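PDB 2HPG: ABC transporter, periplasmic substrate-binding protein, which probably captures a solute in the periplasm as the binding protein of a tripartite ATP-independent (TRAP) transport system. Local coordinates for residues 40-45 / 243-248; 148-153 / 157-162; 168-173 / 180-185. One frame throughout, in Å; residues are numbered along the deposited sequence.

Interactions 2 and 3 sit side by side, their centres about 13 Å apart, because strands 160-162 and 179-181 are parallel neighbours in one sheet. They touch directly: Val-181 N lies 3.1 Å from Ile-161 O, and Arg-162 NH1 lies 2.8 Å from Val-183 O, both probable hydrogen bonds. Interaction 1 is across the chain's centre from both, with centre-to-centre distances of about 47 Å to interaction 2 and 36 Å to interaction 3. It nevertheless reaches the same mixed sheet, and the chain it closes contains the other two. Such separation fits the two-lobed plan of solute-binding proteins, in which the ligand cleft lies between the lobes.

Interaction 1 of 3, residues 40-45 / 243-248; sequences GDVRIE and KEYQKI
In Tyr-245, CG sits beside the backbone N and opposite the carbonyl carbon (chi1 -69°), an arrangement that carries the phenol from the first turn of helix 243-278 to Asp-41 and Val-42. With CG1 of Val-42 anti to the backbone N, CG2 is left beside that N, and it is the branch that meets the ring. Tyr-245 OH donates a hydrogen bond to Asp-41 OD2 at 3.1 Å. The hydroxyl comes from above the carboxylate plane, 39° out of it, and the carboxylate and ring stand nearly perpendicular, with 86° between their planes. The methylene joins in: Asp-41 CB is 3.7 Å from Tyr-245 CE2 and 3.4 Å from Tyr-245 OH. Nearer the root of the ring, Val-42 CG2 packs 3.8 Å from Tyr-245 CD2; methyl and ring lie alongside, their side chains pointing opposite ways. Strand 42-47, which begins at Val-42, pairs in parallel with strand 9-14; Val-42 also leans on Tyr-9 of that strand and on Val-34 of helix 22-37. Thr-38 serves both partners, touching the Tyr-245 side chain and accepting the Val-42 N-H at OG1. The contact therefore fastens the start of the long helix 243-278 beside the beginning of a strand almost 200 residues earlier. Its chemistry changes along the ring, from valine methyl at the buried end to carboxylate at the partly exposed end. The phenol donor would be expected to favour an ionised Asp-41, though a single bond met well out of plane probably does so only modestly.

Interaction 2 of 3, residues 148-153 / 157-162; sequences KPIRKP and NGLRIR
Leu-159 has the most surface buried here, and one methyl, CD1, does its work by touching both Ile-150 and Lys-148. Ile-150 CD1 meets Leu-159 CD1 at 4.0 Å, the two terminal methyls coming together end to end. Lys-148, second in buried surface, lays its aliphatic part obliquely across the leucine, with Lys-148 CD 4.2 Å from Leu-159 CD1. With CG anti to the backbone N (chi1 173°) and every later torsion extended, the lysine offers its methylenes to Leu-159 while the ammonium travels on to Asp-155 O, where NZ is hydrogen-bonded. Asn-157, third in rank, joins through its backbone: its N is 3.9 Å from Pro-153 O. The two segments are separated by only three residues, so the contact closes a short irregular loop entering strand 160-162. Asp-155 in the bend ties the first limb a second way, since its OD2 accepts from the backbone N of both Arg-151 and Lys-152. Ile-150 is buried further by Phe-294 of helix 291-305 and bound at N by Ser-220 OG. On the second limb, the backbone of Leu-159 is hydrogen-bonded to Ile-179, which joins the loop's exit to the neighbouring strand 179-181. Between the segments the attraction is apolar, and no hydrogen bond links them. The direct link is thus methyl and methylene packing, and the polar hold comes from Asp-155 in the bend, which binds Lys-148 NZ through its O and two backbone N-H groups through OD2.

Interaction 3 of 3, residues 168-173 / 180-185; sequences AWQESI and PVAVNF
Gln-170 and Pro-180 carry most of this contact, the proline ring lying against both a backbone and a side-chain oxygen of the glutamine. Pro-180 CG approaches Gln-170 O at 3.4 Å, and Pro-180 CB is equally close, 3.4 Å, to Gln-170 OE1. These are close packing contacts of ring carbons with oxygens, since no hydrogen bond crosses between the segments. The bend of the glutamine at its second torsion (chi2 -76°) sets the amide beside the CB-CG side of the proline, with OE1 against these two carbons and NE2 directed toward the backbone of Val-181 and Ala-182. Beside it, Ile-173 CG2 adds an apolar touch on Pro-180 CB at 4.2 Å. The pair joins helix 167-176 to strand 179-181, the last two elements of a beta-alpha-beta unit whose first strand, 160-162, runs parallel to 179-181. Pro-164, on the connection from that first strand to the helix, fixes the far end of the amide: Gln-170 NE2 is hydrogen-bonded to its carbonyl O. A backbone bond between Val-181 and Thr-163 holds the strand side. Behind the contact, Ile-173 rests on Phe-144 and Phe-225, and Trp-169 meets Phe-225 edge-to-face. Ser-172 OG donates to Ala-168 O at 2.6 Å, nearly in line with the carbonyl (166°), and is also hydrogen-bonded to Ala-90 N, which ties the Ser-172 side of the helix to the loop around Leu-89.

Interaction 1 of 3, residues 40-45 / 243-248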
ATOM      1  N   GLY A  40      -9.473  28.497   2.261  1.00 33.16           N
ATOM      2  CA  GLY A  40      -9.126  28.642   0.854  1.00 32.13           C
ATOM      3  C   GLY A  40      -7.676  29.031   0.592  1.00 31.33           C
ATOM      4  O   GLY A  40      -7.275  29.160  -0.562  1.00 30.73           O
ATOM      5  N   ASP A  41      -6.885  29.217   1.645  1.00 30.36           N
ATOM      6  CA  ASP A  41      -5.469  29.546   1.476  1.00 30.03           C
ATOM      7  C   ASP A  41      -4.625  28.387   0.951  1.00 29.13           C
ATOM      8  O   ASP A  41      -3.609  28.623   0.314  1.00 29.00           O
ATOM      9  CB  ASP A  41      -4.855  30.077   2.779  1.00 30.60           C
ATOM     10  CG  ASP A  41      -4.957  31.595   2.896  1.00 31.50           C
ATOM     11  OD1 ASP A  41      -5.729  32.216   2.135  1.00 34.57           O
ATOM     12  OD2 ASP A  41      -4.238  32.168   3.734  1.00 35.15           O
ATOM     13  N   VAL A  42      -5.013  27.148   1.252  1.00 28.16           N
ATOM     14  CA  VAL A  42      -4.358  25.981   0.668  1.00 27.20           C
ATOM     15  C   VAL A  42      -5.346  25.315  -0.270  1.00 26.61           C
ATOM     16  O   VAL A  42      -6.418  24.909   0.145  1.00 26.27           O
ATOM     17  CB  VAL A  42      -3.861  24.969   1.732  1.00 27.15           C
ATOM     18  CG1 VAL A  42      -3.278  23.730   1.071  1.00 25.96           C
ATOM     19  CG2 VAL A  42      -2.830  25.627   2.662  1.00 25.54           C
ATOM     20  N   ARG A  43      -4.996  25.248  -1.550  1.00 25.29           N
ATOM     21  CA  ARG A  43      -5.773  24.503  -2.524  1.00 24.83           C
ATOM     22  C   ARG A  43      -5.010  23.211  -2.812  1.00 23.64           C
ATOM     23  O   ARG A  43      -3.805  23.256  -3.070  1.00 22.70           O
ATOM     24  CB  ARG A  43      -5.924  25.324  -3.797  1.00 25.09           C
ATOM     25  CG  ARG A  43      -6.628  24.587  -4.901  1.00 27.29           C
ATOM     26  CD  ARG A  43      -6.627  25.361  -6.207  1.00 28.90           C
ATOM     27  NE  ARG A  43      -6.516  24.445  -7.341  1.00 33.04           N
ATOM     28  CZ  ARG A  43      -6.910  24.697  -8.587  1.00 35.80           C
ATOM     29  NH1 ARG A  43      -7.488  25.852  -8.911  1.00 38.58           N
ATOM     30  NH2 ARG A  43      -6.735  23.775  -9.521  1.00 35.20           N
ATOM     31  N   ILE A  44      -5.700  22.071  -2.747  1.00 22.61           N
ATOM     32  CA  ILE A  44      -5.085  20.784  -3.088  1.00 22.09           C
ATOM     33  C   ILE A  44      -5.757  20.195  -4.304  1.00 21.35           C
ATOM     34  O   ILE A  44      -6.948  19.937  -4.286  1.00 20.89           O
ATOM     35  CB  ILE A  44      -5.174  19.765  -1.948  1.00 22.03           C
ATOM     36  CG1 ILE A  44      -4.534  20.347  -0.681  1.00 20.65           C
ATOM     37  CG2 ILE A  44      -4.392  18.460  -2.328  1.00 21.59           C
ATOM     38  CD1 ILE A  44      -4.755  19.514   0.546  1.00 22.10           C
ATOM     39  N   GLU A  45      -4.982  19.981  -5.355  1.00 20.65           N
ATOM     40  CA  GLU A  45      -5.491  19.395  -6.576  1.00 20.47           C
ATOM     41  C   GLU A  45      -5.092  17.934  -6.608  1.00 18.83           C
ATOM     42  O   GLU A  45      -3.929  17.614  -6.398  1.00 17.16           O
ATOM     43  CB  GLU A  45      -4.891  20.131  -7.768  1.00 20.62           C
ATOM     44  CG  GLU A  45      -5.523  19.759  -9.061  1.00 23.32           C
ATOM     45  CD  GLU A  45      -5.090  20.660 -10.205  1.00 24.67           C
ATOM     46  OE1 GLU A  45      -4.080  21.418 -10.039  1.00 29.58           O
ATOM     47  OE2 GLU A  45      -5.786  20.596 -11.258  1.00 30.67           O
ATOM     48  N   LYS A 243       2.669  26.807  10.543  1.00 33.53           N
ATOM     49  CA  LYS A 243       2.482  25.634  11.406  1.00 33.89           C
ATOM     50  C   LYS A 243       1.031  25.182  11.542  1.00 33.61           C
ATOM     51  O   LYS A 243       0.765  23.990  11.583  1.00 33.80           O
ATOM     52  CB  LYS A 243       3.067  25.890  12.795  1.00 35.09           C
ATOM     53  CG  LYS A 243       4.579  26.000  12.796  1.00 37.07           C
ATOM     54  CD  LYS A 243       5.238  24.630  12.679  1.00 40.13           C
ATOM     55  CE  LYS A 243       6.756  24.755  12.657  1.00 41.42           C
ATOM     56  NZ  LYS A 243       7.219  25.423  11.392  1.00 43.98           N
ATOM     57  N   GLU A 244       0.092  26.117  11.620  1.00 33.23           N
ATOM     58  CA  GLU A 244      -1.323  25.782  11.732  0.50 33.13           C
ATOM     59  C   GLU A 244      -1.770  24.967  10.524  1.00 32.90           C
ATOM     60  O   GLU A 244      -2.564  24.031  10.640  1.00 32.47           O
ATOM     61  CB  GLU A 244      -2.181  27.047  11.818  0.50 33.09           C
ATOM     62  CG  GLU A 244      -3.634  26.767  12.213  0.50 33.46           C
ATOM     63  CD  GLU A 244      -4.629  27.814  11.735  0.50 33.60           C
ATOM     64  OE1 GLU A 244      -4.223  28.962  11.449  0.50 35.17           O
ATOM     65  OE2 GLU A 244      -5.833  27.480  11.656  0.50 34.54           O
ATOM     66  N   TYR A 245      -1.277  25.350   9.352  1.00 32.66           N
ATOM     67  CA  TYR A 245      -1.664  24.665   8.116  1.00 32.49           C
ATOM     68  C   TYR A 245      -0.971  23.317   8.010  1.00 31.88           C
ATOM     69  O   TYR A 245      -1.540  22.360   7.505  1.00 31.47           O
ATOM     70  CB  TYR A 245      -1.346  25.523   6.893  1.00 32.59           C
ATOM     71  CG  TYR A 245      -2.192  26.764   6.727  1.00 32.05           C
ATOM     72  CD1 TYR A 245      -3.281  27.035   7.553  1.00 32.04           C
ATOM     73  CD2 TYR A 245      -1.919  27.660   5.695  1.00 32.96           C
ATOM     74  CE1 TYR A 245      -4.058  28.183   7.367  1.00 32.07           C
ATOM     75  CE2 TYR A 245      -2.687  28.797   5.498  1.00 32.51           C
ATOM     76  CZ  TYR A 245      -3.745  29.061   6.339  1.00 32.80           C
ATOM     77  OH  TYR A 245      -4.495  30.200   6.114  1.00 34.03           O
ATOM     78  N   GLN A 246       0.260  23.248   8.487  1.00 31.63           N
ATOM     79  CA  GLN A 246       0.975  21.990   8.558  1.00 32.10           C
ATOM     80  C   GLN A 246       0.167  20.956   9.348  1.00 32.01           C
ATOM     81  O   GLN A 246       0.035  19.799   8.926  1.00 32.01           O
ATOM     82  CB  GLN A 246       2.356  22.197   9.198  1.00 32.06           C
ATOM     83  CG  GLN A 246       3.320  22.993   8.341  1.00 32.95           C
ATOM     84  CD  GLN A 246       4.710  23.129   8.949  1.00 33.45           C
ATOM     85  OE1 GLN A 246       5.515  23.936   8.490  1.00 37.47           O
ATOM     86  NE2 GLN A 246       4.997  22.349   9.968  1.00 33.62           N
ATOM     87  N   LYS A 247      -0.383  21.381  10.482  1.00 31.91           N
ATOM     88  CA  LYS A 247      -1.154  20.492  11.348  1.00 32.09           C
ATOM     89  C   LYS A 247      -2.486  20.102  10.746  1.00 31.13           C
ATOM     90  O   LYS A 247      -2.874  18.945  10.850  1.00 31.12           O
ATOM     91  CB  LYS A 247      -1.379  21.106  12.742  1.00 32.71           C
ATOM     92  CG  LYS A 247      -0.200  20.934  13.683  1.00 34.39           C
ATOM     93  CD  LYS A 247      -0.576  21.229  15.138  1.00 34.80           C
ATOM     94  CE  LYS A 247       0.672  21.310  16.023  1.00 36.66           C
ATOM     95  NZ  LYS A 247       0.342  21.259  17.498  1.00 37.66           N
ATOM     96  N   ILE A 248      -3.191  21.060  10.146  1.00 29.89           N
ATOM     97  CA  ILE A 248      -4.439  20.774   9.450  1.00 29.84           C
ATOM     98  C   ILE A 248      -4.248  19.746   8.328  1.00 29.54           C
ATOM     99  O   ILE A 248      -5.047  18.819   8.176  1.00 28.79           O
ATOM    100  CB  ILE A 248      -5.042  22.037   8.833  1.00 29.62           C
ATOM    101  CG1 ILE A 248      -5.549  22.983   9.936  1.00 29.83           C
ATOM    102  CG2 ILE A 248      -6.208  21.680   7.885  1.00 28.98           C
ATOM    103  CD1 ILE A 248      -5.616  24.433   9.518  1.00 29.75           C
TER

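Interaction 2 of 3, residues 148-153 / 157-162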
ATOM      1  N   LYS A 148      -4.999 -22.513 -10.114  1.00 21.44           N
ATOM      2  CA  LYS A 148      -4.645 -23.659  -9.288  1.00 22.16           C
ATOM      3  C   LYS A 148      -4.856 -23.227  -7.845  1.00 21.83           C
ATOM      4  O   LYS A 148      -4.374 -22.166  -7.461  1.00 22.06           O
ATOM      5  CB  LYS A 148      -3.176 -24.007  -9.531  1.00 22.76           C
ATOM      6  CG  LYS A 148      -2.610 -25.073  -8.639  1.00 24.36           C
ATOM      7  CD  LYS A 148      -1.099 -25.215  -8.868  1.00 24.27           C
ATOM      8  CE  LYS A 148      -0.495 -26.186  -7.896  1.00 25.50           C
ATOM      9  NZ  LYS A 148       0.987 -26.276  -8.083  1.00 28.30           N
ATOM     10  N   PRO A 149      -5.598 -24.011  -7.035  1.00 22.10           N
ATOM     11  CA  PRO A 149      -5.758 -23.600  -5.631  1.00 21.64           C
ATOM     12  C   PRO A 149      -4.420 -23.544  -4.894  1.00 21.82           C
ATOM     13  O   PRO A 149      -3.578 -24.390  -5.131  1.00 20.99           O
ATOM     14  CB  PRO A 149      -6.611 -24.705  -5.014  1.00 22.05           C
ATOM     15  CG  PRO A 149      -6.993 -25.609  -6.086  1.00 21.86           C
ATOM     16  CD  PRO A 149      -6.320 -25.249  -7.347  1.00 21.88           C
ATOM     17  N   ILE A 150      -4.255 -22.564  -4.006  1.00 21.50           N
ATOM     18  CA  ILE A 150      -3.020 -22.401  -3.235  1.00 22.08           C
ATOM     19  C   ILE A 150      -3.393 -22.555  -1.757  1.00 22.44           C
ATOM     20  O   ILE A 150      -4.087 -21.717  -1.188  1.00 22.57           O
ATOM     21  CB  ILE A 150      -2.352 -21.007  -3.499  1.00 22.12           C
ATOM     22  CG1 ILE A 150      -2.066 -20.789  -4.994  1.00 20.91           C
ATOM     23  CG2 ILE A 150      -1.102 -20.801  -2.604  1.00 20.91           C
ATOM     24  CD1 ILE A 150      -1.226 -21.875  -5.689  1.00 22.30           C
ATOM     25  N   ARG A 151      -2.970 -23.667  -1.160  1.00 23.34           N
ATOM     26  CA  ARG A 151      -3.243 -23.965   0.250  1.00 23.92           C
ATOM     27  C   ARG A 151      -1.995 -24.064   1.119  1.00 23.97           C
ATOM     28  O   ARG A 151      -2.090 -23.943   2.337  1.00 24.45           O
ATOM     29  CB  ARG A 151      -3.989 -25.289   0.368  1.00 24.13           C
ATOM     30  CG  ARG A 151      -5.310 -25.322  -0.377  1.00 24.98           C
ATOM     31  CD  ARG A 151      -6.087 -26.569  -0.056  1.00 26.06           C
ATOM     32  NE  ARG A 151      -7.402 -26.546  -0.690  1.00 27.59           N
ATOM     33  CZ  ARG A 151      -7.653 -26.909  -1.943  1.00 28.10           C
ATOM     34  NH1 ARG A 151      -6.690 -27.341  -2.739  1.00 29.80           N
ATOM     35  NH2 ARG A 151      -8.893 -26.844  -2.399  1.00 29.76           N
ATOM     36  N   LYS A 152      -0.855 -24.313   0.486  1.00 24.15           N
ATOM     37  CA  LYS A 152       0.453 -24.421   1.144  1.00 24.82           C
ATOM     38  C   LYS A 152       1.534 -23.876   0.188  1.00 24.71           C
ATOM     39  O   LYS A 152       1.314 -23.811  -1.015  1.00 24.49           O
ATOM     40  CB  LYS A 152       0.763 -25.888   1.461  1.00 24.80           C
ATOM     41  CG  LYS A 152       0.767 -26.766   0.219  1.00 25.31           C
ATOM     42  CD  LYS A 152       0.923 -28.238   0.540  1.00 26.73           C
ATOM     43  CE  LYS A 152       0.561 -29.097  -0.662  1.00 28.45           C
ATOM     44  NZ  LYS A 152       1.553 -30.206  -0.759  1.00 34.69           N
ATOM     45  N   PRO A 153       2.700 -23.468   0.720  1.00 24.76           N
ATOM     46  CA  PRO A 153       3.776 -22.934  -0.115  1.00 24.87           C
ATOM     47  C   PRO A 153       4.130 -23.767  -1.343  1.00 24.95           C
ATOM     48  O   PRO A 153       4.374 -23.220  -2.403  1.00 24.14           O
ATOM     49  CB  PRO A 153       4.958 -22.865   0.862  1.00 25.42           C
ATOM     50  CG  PRO A 153       4.334 -22.610   2.160  1.00 24.56           C
ATOM     51  CD  PRO A 153       3.045 -23.403   2.153  1.00 24.89           C
ATOM     52  N   ASN A 157       5.185 -23.507  -6.214  0.50 24.69           N
ATOM     53  CA  ASN A 157       6.393 -23.963  -6.926  0.50 24.55           C
ATOM     54  C   ASN A 157       6.207 -23.922  -8.424  0.50 24.54           C
ATOM     55  O   ASN A 157       5.247 -24.487  -8.960  0.50 24.64           O
ATOM     56  CB  ASN A 157       6.786 -25.389  -6.523  0.50 24.87           C
ATOM     57  CG  ASN A 157       8.052 -25.873  -7.238  0.50 25.17           C
ATOM     58  OD1 ASN A 157       8.032 -26.854  -7.986  0.50 26.88           O
ATOM     59  ND2 ASN A 157       9.151 -25.173  -7.017  0.50 26.11           N
ATOM     60  N   GLY A 158       7.111 -23.231  -9.107  1.00 24.13           N
ATOM     61  CA  GLY A 158       7.059 -23.173 -10.556  1.00 23.62           C
ATOM     62  C   GLY A 158       6.052 -22.201 -11.141  1.00 23.19           C
ATOM     63  O   GLY A 158       6.029 -22.008 -12.362  1.00 22.96           O
ATOM     64  N   LEU A 159       5.230 -21.574 -10.294  1.00 22.89           N
ATOM     65  CA  LEU A 159       4.195 -20.665 -10.786  1.00 22.42           C
ATOM     66  C   LEU A 159       4.737 -19.247 -10.977  1.00 21.87           C
ATOM     67  O   LEU A 159       5.260 -18.654 -10.039  1.00 21.90           O
ATOM     68  CB  LEU A 159       2.979 -20.628  -9.853  1.00 22.87           C
ATOM     69  CG  LEU A 159       2.055 -21.859  -9.779  1.00 23.43           C
ATOM     70  CD1 LEU A 159       0.746 -21.466  -9.122  1.00 22.39           C
ATOM     71  CD2 LEU A 159       1.781 -22.481 -11.128  1.00 24.04           C
ATOM     72  N   ARG A 160       4.591 -18.715 -12.190  1.00 20.50           N
ATOM     73  CA  ARG A 160       4.952 -17.332 -12.470  1.00 19.88           C
ATOM     74  C   ARG A 160       3.818 -16.442 -11.977  1.00 19.08           C
ATOM     75  O   ARG A 160       2.778 -16.380 -12.599  1.00 18.77           O
ATOM     76  CB  ARG A 160       5.172 -17.098 -13.966  1.00 20.17           C
ATOM     77  CG  ARG A 160       6.414 -17.774 -14.575  1.00 20.21           C
ATOM     78  CD  ARG A 160       6.159 -19.144 -15.126  1.00 20.67           C
ATOM     79  NE  ARG A 160       4.927 -19.239 -15.916  1.00 21.58           N
ATOM     80  CZ  ARG A 160       4.764 -18.792 -17.154  1.00 21.52           C
ATOM     81  NH1 ARG A 160       5.770 -18.237 -17.819  1.00 22.66           N
ATOM     82  NH2 ARG A 160       3.573 -18.925 -17.747  1.00 20.26           N
ATOM     83  N   ILE A 161       4.035 -15.751 -10.869  1.00 17.89           N
ATOM     84  CA  ILE A 161       3.012 -14.860 -10.280  1.00 17.42           C
ATOM     85  C   ILE A 161       3.432 -13.400 -10.374  1.00 17.57           C
ATOM     86  O   ILE A 161       4.497 -13.012  -9.876  1.00 17.37           O
ATOM     87  CB  ILE A 161       2.800 -15.190  -8.783  1.00 17.43           C
ATOM     88  CG1 ILE A 161       2.258 -16.619  -8.608  1.00 16.53           C
ATOM     89  CG2 ILE A 161       1.880 -14.200  -8.136  1.00 15.50           C
ATOM     90  CD1 ILE A 161       0.903 -16.882  -9.304  1.00 16.74           C
ATOM     91  N   ARG A 162       2.586 -12.576 -10.976  1.00 17.49           N
ATOM     92  CA  ARG A 162       2.959 -11.196 -11.194  1.00 17.58           C
ATOM     93  C   ARG A 162       2.760 -10.459  -9.880  1.00 17.23           C
ATOM     94  O   ARG A 162       1.787 -10.699  -9.138  1.00 15.56           O
ATOM     95  CB  ARG A 162       2.222 -10.569 -12.390  1.00 18.43           C
ATOM     96  CG  ARG A 162       1.183  -9.542 -12.082  1.00 20.08           C
ATOM     97  CD  ARG A 162       1.665  -8.121 -12.020  1.00 20.19           C
ATOM     98  NE  ARG A 162       0.933  -7.452 -10.977  1.00 21.74           N
ATOM     99  CZ  ARG A 162       0.907  -6.154 -10.687  1.00 18.71           C
ATOM    100  NH1 ARG A 162       1.466  -5.208 -11.416  1.00 20.21           N
ATOM    101  NH2 ARG A 162       0.203  -5.801  -9.625  1.00 18.59           N
TER

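Interaction 3 of 3, residues 168-173 / 180-185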
ATOM      1  N   ALA A 168      10.787  -5.420  -2.141  1.00 20.75           N
ATOM      2  CA  ALA A 168       9.936  -5.912  -1.052  1.00 19.65           C
ATOM      3  C   ALA A 168       8.879  -6.905  -1.559  1.00 19.13           C
ATOM      4  O   ALA A 168       8.645  -7.942  -0.949  1.00 19.14           O
ATOM      5  CB  ALA A 168       9.280  -4.762  -0.307  1.00 19.62           C
ATOM      6  N   TRP A 169       8.268  -6.591  -2.693  1.00 18.84           N
ATOM      7  CA  TRP A 169       7.290  -7.487  -3.321  1.00 18.32           C
ATOM      8  C   TRP A 169       7.909  -8.738  -3.934  1.00 18.02           C
ATOM      9  O   TRP A 169       7.453  -9.859  -3.685  1.00 16.78           O
ATOM     10  CB  TRP A 169       6.571  -6.770  -4.448  1.00 17.69           C
ATOM     11  CG  TRP A 169       5.940  -5.458  -4.132  1.00 17.31           C
ATOM     12  CD1 TRP A 169       6.479  -4.231  -4.369  1.00 17.61           C
ATOM     13  CD2 TRP A 169       4.594  -5.219  -3.656  1.00 16.00           C
ATOM     14  NE1 TRP A 169       5.573  -3.244  -4.041  1.00 16.84           N
ATOM     15  CE2 TRP A 169       4.417  -3.825  -3.594  1.00 16.32           C
ATOM     16  CE3 TRP A 169       3.538  -6.053  -3.268  1.00 16.11           C
ATOM     17  CZ2 TRP A 169       3.214  -3.231  -3.167  1.00 17.67           C
ATOM     18  CZ3 TRP A 169       2.344  -5.474  -2.856  1.00 16.79           C
ATOM     19  CH2 TRP A 169       2.199  -4.070  -2.793  1.00 17.59           C
ATOM     20  N   GLN A 170       8.928  -8.536  -4.772  1.00 18.38           N
ATOM     21  CA  GLN A 170       9.544  -9.629  -5.516  1.00 18.94           C
ATOM     22  C   GLN A 170      10.107 -10.679  -4.570  1.00 19.95           C
ATOM     23  O   GLN A 170       9.845 -11.876  -4.722  1.00 20.52           O
ATOM     24  CB  GLN A 170      10.635  -9.110  -6.455  1.00 18.20           C
ATOM     25  CG  GLN A 170      10.159  -8.152  -7.535  1.00 17.53           C
ATOM     26  CD  GLN A 170       9.452  -8.824  -8.670  1.00 17.03           C
ATOM     27  OE1 GLN A 170      10.007  -9.719  -9.284  1.00 18.48           O
ATOM     28  NE2 GLN A 170       8.232  -8.373  -8.984  1.00 15.22           N
ATOM     29  N   GLU A 171      10.870 -10.231  -3.585  1.00 21.45           N
ATOM     30  CA  GLU A 171      11.518 -11.136  -2.626  1.00 21.92           C
ATOM     31  C   GLU A 171      10.520 -11.833  -1.729  1.00 21.80           C
ATOM     32  O   GLU A 171      10.713 -12.980  -1.390  1.00 22.02           O
ATOM     33  CB  GLU A 171      12.495 -10.357  -1.749  1.00 22.95           C
ATOM     34  CG  GLU A 171      13.643  -9.752  -2.524  1.00 26.51           C
ATOM     35  CD  GLU A 171      14.638 -10.779  -2.997  1.00 30.68           C
ATOM     36  OE1 GLU A 171      14.675 -11.894  -2.418  1.00 31.35           O
ATOM     37  OE2 GLU A 171      15.384 -10.467  -3.962  1.00 35.59           O
ATOM     38  N   SER A 172       9.465 -11.125  -1.336  1.00 21.72           N
ATOM     39  CA  SER A 172       8.371 -11.713  -0.572  1.00 21.79           C
ATOM     40  C   SER A 172       7.693 -12.876  -1.322  1.00 21.97           C
ATOM     41  O   SER A 172       7.578 -13.981  -0.782  1.00 21.92           O
ATOM     42  CB  SER A 172       7.339 -10.639  -0.228  1.00 21.97           C
ATOM     43  OG  SER A 172       7.841  -9.775   0.777  1.00 20.90           O
ATOM     44  N   ILE A 173       7.261 -12.625  -2.556  1.00 21.79           N
ATOM     45  CA  ILE A 173       6.574 -13.644  -3.356  1.00 21.75           C
ATOM     46  C   ILE A 173       7.489 -14.812  -3.690  1.00 22.50           C
ATOM     47  O   ILE A 173       7.057 -15.987  -3.710  1.00 22.77           O
ATOM     48  CB  ILE A 173       5.972 -13.042  -4.650  1.00 21.56           C
ATOM     49  CG1 ILE A 173       4.828 -12.073  -4.307  1.00 20.30           C
ATOM     50  CG2 ILE A 173       5.477 -14.131  -5.580  1.00 20.58           C
ATOM     51  CD1 ILE A 173       3.796 -12.624  -3.337  1.00 19.41           C
ATOM     52  N   PRO A 180       8.421 -14.692  -8.896  1.00 20.70           N
ATOM     53  CA  PRO A 180       7.837 -13.376  -9.113  1.00 20.57           C
ATOM     54  C   PRO A 180       8.136 -12.823 -10.508  1.00 20.68           C
ATOM     55  O   PRO A 180       9.215 -13.041 -11.044  1.00 19.61           O
ATOM     56  CB  PRO A 180       8.494 -12.520  -8.030  1.00 20.56           C
ATOM     57  CG  PRO A 180       9.839 -13.177  -7.832  1.00 20.91           C
ATOM     58  CD  PRO A 180       9.558 -14.640  -7.955  1.00 20.94           C
ATOM     59  N   VAL A 181       7.169 -12.113 -11.084  1.00 20.66           N
ATOM     60  CA  VAL A 181       7.301 -11.528 -12.411  1.00 21.10           C
ATOM     61  C   VAL A 181       6.688 -10.131 -12.429  1.00 21.36           C
ATOM     62  O   VAL A 181       5.575  -9.942 -11.961  1.00 22.41           O
ATOM     63  CB  VAL A 181       6.581 -12.395 -13.452  1.00 20.91           C
ATOM     64  CG1 VAL A 181       6.715 -11.791 -14.834  1.00 22.09           C
ATOM     65  CG2 VAL A 181       7.127 -13.803 -13.444  1.00 22.35           C
ATOM     66  N   ALA A 182       7.404  -9.148 -12.961  1.00 21.52           N
ATOM     67  CA  ALA A 182       6.881  -7.775 -13.047  1.00 21.85           C
ATOM     68  C   ALA A 182       6.029  -7.627 -14.300  1.00 21.86           C
ATOM     69  O   ALA A 182       6.450  -8.007 -15.376  1.00 21.49           O
ATOM     70  CB  ALA A 182       8.046  -6.756 -13.073  1.00 22.50           C
ATOM     71  N   VAL A 183       4.819  -7.090 -14.168  1.00 22.22           N
ATOM     72  CA  VAL A 183       3.985  -6.781 -15.331  1.00 22.05           C
ATOM     73  C   VAL A 183       3.185  -5.543 -15.014  1.00 23.20           C
ATOM     74  O   VAL A 183       2.583  -5.472 -13.953  1.00 22.93           O
ATOM     75  CB  VAL A 183       2.953  -7.885 -15.636  1.00 22.58           C
ATOM     76  CG1 VAL A 183       2.205  -7.569 -16.915  1.00 21.00           C
ATOM     77  CG2 VAL A 183       3.603  -9.265 -15.709  1.00 20.34           C
ATOM     78  N   ASN A 184       3.175  -4.570 -15.911  1.00 23.56           N
ATOM     79  CA  ASN A 184       2.326  -3.392 -15.748  1.00 24.88           C
ATOM     80  C   ASN A 184       0.915  -3.867 -15.438  1.00 24.48           C
ATOM     81  O   ASN A 184       0.427  -4.799 -16.065  1.00 23.82           O
ATOM     82  CB  ASN A 184       2.341  -2.571 -17.039  1.00 26.05           C
ATOM     83  CG  ASN A 184       1.744  -1.194 -16.873  1.00 30.10           C
ATOM     84  OD1 ASN A 184       0.511  -1.008 -16.894  1.00 35.25           O
ATOM     85  ND2 ASN A 184       2.620  -0.198 -16.743  1.00 35.15           N
ATOM     86  N   PHE A 185       0.278  -3.240 -14.455  1.00 24.29           N
ATOM     87  CA  PHE A 185      -1.005  -3.699 -13.936  1.00 24.80           C
ATOM     88  C   PHE A 185      -2.051  -3.808 -15.037  1.00 24.21           C
ATOM     89  O   PHE A 185      -2.800  -4.784 -15.096  1.00 24.10           O
ATOM     90  CB  PHE A 185      -1.488  -2.727 -12.869  1.00 26.04           C
ATOM     91  CG  PHE A 185      -2.767  -3.132 -12.211  1.00 28.75           C
ATOM     92  CD1 PHE A 185      -2.756  -3.794 -10.993  1.00 28.65           C
ATOM     93  CD2 PHE A 185      -3.994  -2.846 -12.813  1.00 29.62           C
ATOM     94  CE1 PHE A 185      -3.948  -4.167 -10.384  1.00 30.29           C
ATOM     95  CE2 PHE A 185      -5.184  -3.212 -12.202  1.00 31.50           C
ATOM     96  CZ  PHE A 185      -5.158  -3.874 -10.986  1.00 29.63           C
TER